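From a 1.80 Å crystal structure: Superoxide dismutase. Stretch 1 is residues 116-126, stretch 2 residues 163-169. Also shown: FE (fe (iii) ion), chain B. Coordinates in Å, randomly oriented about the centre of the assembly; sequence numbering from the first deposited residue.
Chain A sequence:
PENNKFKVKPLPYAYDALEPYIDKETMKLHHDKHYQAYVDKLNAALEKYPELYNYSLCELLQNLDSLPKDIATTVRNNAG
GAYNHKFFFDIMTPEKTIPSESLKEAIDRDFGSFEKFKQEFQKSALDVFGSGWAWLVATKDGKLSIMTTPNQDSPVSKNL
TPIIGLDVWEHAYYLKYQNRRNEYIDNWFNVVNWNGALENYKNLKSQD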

# COMPACT_ATOMS: atom_id res chain seq x y z
N LYS A 116 23.76 -10.26 10.97
CA LYS A 116 23.88 -9.46 9.75
C LYS A 116 22.71 -9.71 8.81
O LYS A 116 22.18 -8.77 8.20
CB LYS A 116 25.20 -9.75 9.03
CG LYS A 116 26.41 -9.09 9.69
CD LYS A 116 27.70 -9.54 9.04
CE LYS A 116 28.90 -8.85 9.67
NZ LYS A 116 30.18 -9.36 9.10
N PHE A 117 22.30 -10.97 8.70
CA PHE A 117 21.10 -11.30 7.94
C PHE A 117 19.88 -10.54 8.49
O PHE A 117 19.10 -9.95 7.73
CB PHE A 117 20.79 -12.80 8.00
CG PHE A 117 19.33 -13.09 7.81
CD1 PHE A 117 18.74 -12.96 6.56
CD2 PHE A 117 18.53 -13.44 8.89
CE1 PHE A 117 17.39 -13.19 6.39
CE2 PHE A 117 17.17 -13.67 8.72
CZ PHE A 117 16.60 -13.55 7.47
N LYS A 118 19.72 -10.58 9.80
CA LYS A 118 18.56 -9.95 10.44
C LYS A 118 18.54 -8.44 10.21
O LYS A 118 17.49 -7.87 9.92
CB LYS A 118 18.54 -10.26 11.94
CG LYS A 118 17.29 -9.79 12.65
CD LYS A 118 17.26 -10.26 14.11
CE LYS A 118 16.03 -9.75 14.84
NZ LYS A 118 16.04 -10.16 16.27
N GLN A 119 19.69 -7.78 10.35
CA GLN A 119 19.75 -6.34 10.14
C GLN A 119 19.37 -5.96 8.71
O GLN A 119 18.67 -4.97 8.49
CB GLN A 119 21.14 -5.79 10.47
CG GLN A 119 21.46 -5.84 11.96
CD GLN A 119 22.83 -5.27 12.29
OE1 GLN A 119 23.45 -4.59 11.46
NE2 GLN A 119 23.30 -5.53 13.51
N GLU A 120 19.83 -6.76 7.74
CA GLU A 120 19.52 -6.49 6.34
C GLU A 120 18.04 -6.73 6.04
O GLU A 120 17.41 -5.94 5.33
CB GLU A 120 20.39 -7.33 5.39
CG GLU A 120 20.14 -7.03 3.91
CD GLU A 120 21.01 -7.85 2.96
OE1 GLU A 120 22.02 -8.44 3.42
OE2 GLU A 120 20.69 -7.90 1.75
N PHE A 121 17.49 -7.80 6.59
CA PHE A 121 16.07 -8.09 6.38
C PHE A 121 15.22 -6.96 6.97
O PHE A 121 14.27 -6.47 6.33
CB PHE A 121 15.69 -9.43 7.00
CG PHE A 121 14.30 -9.88 6.67
CD1 PHE A 121 14.07 -10.72 5.60
CD2 PHE A 121 13.22 -9.43 7.42
CE1 PHE A 121 12.79 -11.13 5.28
CE2 PHE A 121 11.93 -9.83 7.11
CZ PHE A 121 11.71 -10.68 6.04
N GLN A 122 15.55 -6.55 8.19
CA GLN A 122 14.77 -5.51 8.86
C GLN A 122 14.79 -4.20 8.08
O GLN A 122 13.76 -3.55 7.94
CB GLN A 122 15.24 -5.31 10.29
CG GLN A 122 14.96 -6.51 11.18
CD GLN A 122 14.83 -6.13 12.65
OE1 GLN A 122 15.17 -6.91 13.53
NE2 GLN A 122 14.34 -4.93 12.91
N LYS A 123 15.95 -3.83 7.56
CA LYS A 123 16.06 -2.60 6.77
C LYS A 123 15.28 -2.69 5.46
O LYS A 123 14.62 -1.73 5.05
CB LYS A 123 17.52 -2.26 6.48
CG LYS A 123 17.69 -0.90 5.83
CD LYS A 123 19.15 -0.54 5.66
CE LYS A 123 19.33 0.96 5.46
NZ LYS A 123 18.56 1.48 4.29
N SER A 124 15.37 -3.84 4.79
CA SER A 124 14.62 -4.02 3.55
C SER A 124 13.12 -3.93 3.80
O SER A 124 12.40 -3.29 3.03
CB SER A 124 14.97 -5.34 2.87
OG SER A 124 16.31 -5.33 2.40
N ALA A 125 12.66 -4.55 4.88
CA ALA A 125 11.25 -4.50 5.25
C ALA A 125 10.82 -3.07 5.58
O ALA A 125 9.71 -2.63 5.21
CB ALA A 125 10.99 -5.42 6.46
N LEU A 126 11.68 -2.34 6.28
CA LEU A 126 11.36 -0.97 6.68
C LEU A 126 11.27 -0.04 5.48
O LEU A 126 10.47 0.89 5.46
CB LEU A 126 12.40 -0.45 7.66
CG LEU A 126 12.08 0.91 8.29
CD1 LEU A 126 10.92 0.77 9.26
CD2 LEU A 126 13.32 1.50 8.98
N ILE A 163 11.81 -18.34 1.35
CA ILE A 163 12.21 -19.12 2.51
C ILE A 163 11.48 -18.58 3.76
O ILE A 163 10.81 -19.32 4.46
CB ILE A 163 13.73 -19.07 2.71
CG1 ILE A 163 14.43 -19.56 1.43
CG2 ILE A 163 14.15 -19.91 3.92
CD1 ILE A 163 13.97 -20.94 0.97
N ILE A 164 11.64 -17.28 4.03
CA ILE A 164 10.69 -16.58 4.90
C ILE A 164 10.22 -15.30 4.20
O ILE A 164 10.84 -14.85 3.24
CB ILE A 164 11.28 -16.23 6.30
CG1 ILE A 164 12.26 -15.06 6.23
CG2 ILE A 164 11.90 -17.48 6.98
CD1 ILE A 164 12.75 -14.56 7.60
N GLY A 165 9.12 -14.73 4.67
CA GLY A 165 8.63 -13.50 4.07
C GLY A 165 7.76 -12.76 5.06
O GLY A 165 7.09 -13.39 5.87
N LEU A 166 7.78 -11.43 4.99
CA LEU A 166 7.04 -10.57 5.92
C LEU A 166 6.14 -9.61 5.15
O LEU A 166 6.59 -8.85 4.28
CB LEU A 166 8.01 -9.77 6.79
CG LEU A 166 7.41 -8.73 7.75
CD1 LEU A 166 6.40 -9.37 8.71
CD2 LEU A 166 8.52 -8.01 8.51
N ASP A 167 4.86 -9.65 5.49
CA ASP A 167 3.84 -8.76 4.94
C ASP A 167 3.99 -7.37 5.56
O ASP A 167 3.86 -7.23 6.78
CB ASP A 167 2.46 -9.35 5.26
CG ASP A 167 1.32 -8.64 4.57
OD1 ASP A 167 1.54 -7.59 3.92
OD2 ASP A 167 0.18 -9.15 4.66
N VAL A 168 4.29 -6.36 4.75
CA VAL A 168 4.34 -4.99 5.29
C VAL A 168 3.28 -4.06 4.70
O VAL A 168 3.42 -2.84 4.75
CB VAL A 168 5.76 -4.33 5.22
CG1 VAL A 168 6.72 -5.05 6.16
CG2 VAL A 168 6.30 -4.32 3.80
N TRP A 169 2.22 -4.64 4.14
CA TRP A 169 1.00 -3.88 3.87
C TRP A 169 0.57 -3.32 5.22
O TRP A 169 0.75 -3.97 6.26
CB TRP A 169 -0.11 -4.77 3.35
CG TRP A 169 -0.01 -5.16 1.89
CD1 TRP A 169 1.04 -5.81 1.28
CD2 TRP A 169 -1.00 -4.95 0.88
NE1 TRP A 169 0.75 -6.01 -0.05
CE2 TRP A 169 -0.49 -5.50 -0.32
CE3 TRP A 169 -2.26 -4.36 0.88
CZ2 TRP A 169 -1.21 -5.46 -1.52
CZ3 TRP A 169 -2.99 -4.33 -0.32
CH2 TRP A 169 -2.46 -4.88 -1.50
FE FE B . -1.64 -9.08 4.06
O HOH W 1 -0.75 -8.26 2.19

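A helix, residues 116-126, packs against a segment, residues 163-169, with a short strand at 165-167, mainly through apolar side chains; no hydrogen bond crosses between them, and the two sides together bury 266 Å². On the helix, F117, F121 and A125 recur every four residues and so form one stripe, each with its CA-to-CB bond toward the segment. On the segment, I164, L166 and V168 alternate with G165 and D167, the every-second-residue pattern typical of a strand, carried here one residue beyond 165-167 at each end, and they too point toward the helix. The two rows meet in step, from F117 and I164 at one end to A125 and V168 at the other.

I164 is the bump between the two phenylalanines. Its CD1 lies 4.0 Å from CZ of F117, at the edge of that ring and near its plane, and the same methyl sits over one face of the F121 ring; I164 CG1 comes within 4.1 Å of F121 CE1. F121, with 68 Å² covered, gives up the most surface of any residue here. Its ring reaches between I164 and L166: I164 CD1 takes a face, while L166 CB meets the edge, 3.9 Å from F121 CZ.

At A125 the stripe becomes shallow, because a lone methyl leaves room for the branched side chains opposite. L166 CD2 approaches A125 CB to 4.1 Å, and V168 CG1 lies 4.3 Å from the same CB and 4.0 Å from A125 O. Here the backbones draw nearest, with A125 CA and V168 CA 6.9 Å apart.

D167, between L166 and V168, stays out of reach of the helix. Its OD2 binds the iron at 1.9 Å from FE, and its OD1 accepts a hydrogen bond from W169 N at 3.0 Å. The segment thus offers apolar side chains to the helix and a carboxylate to the metal.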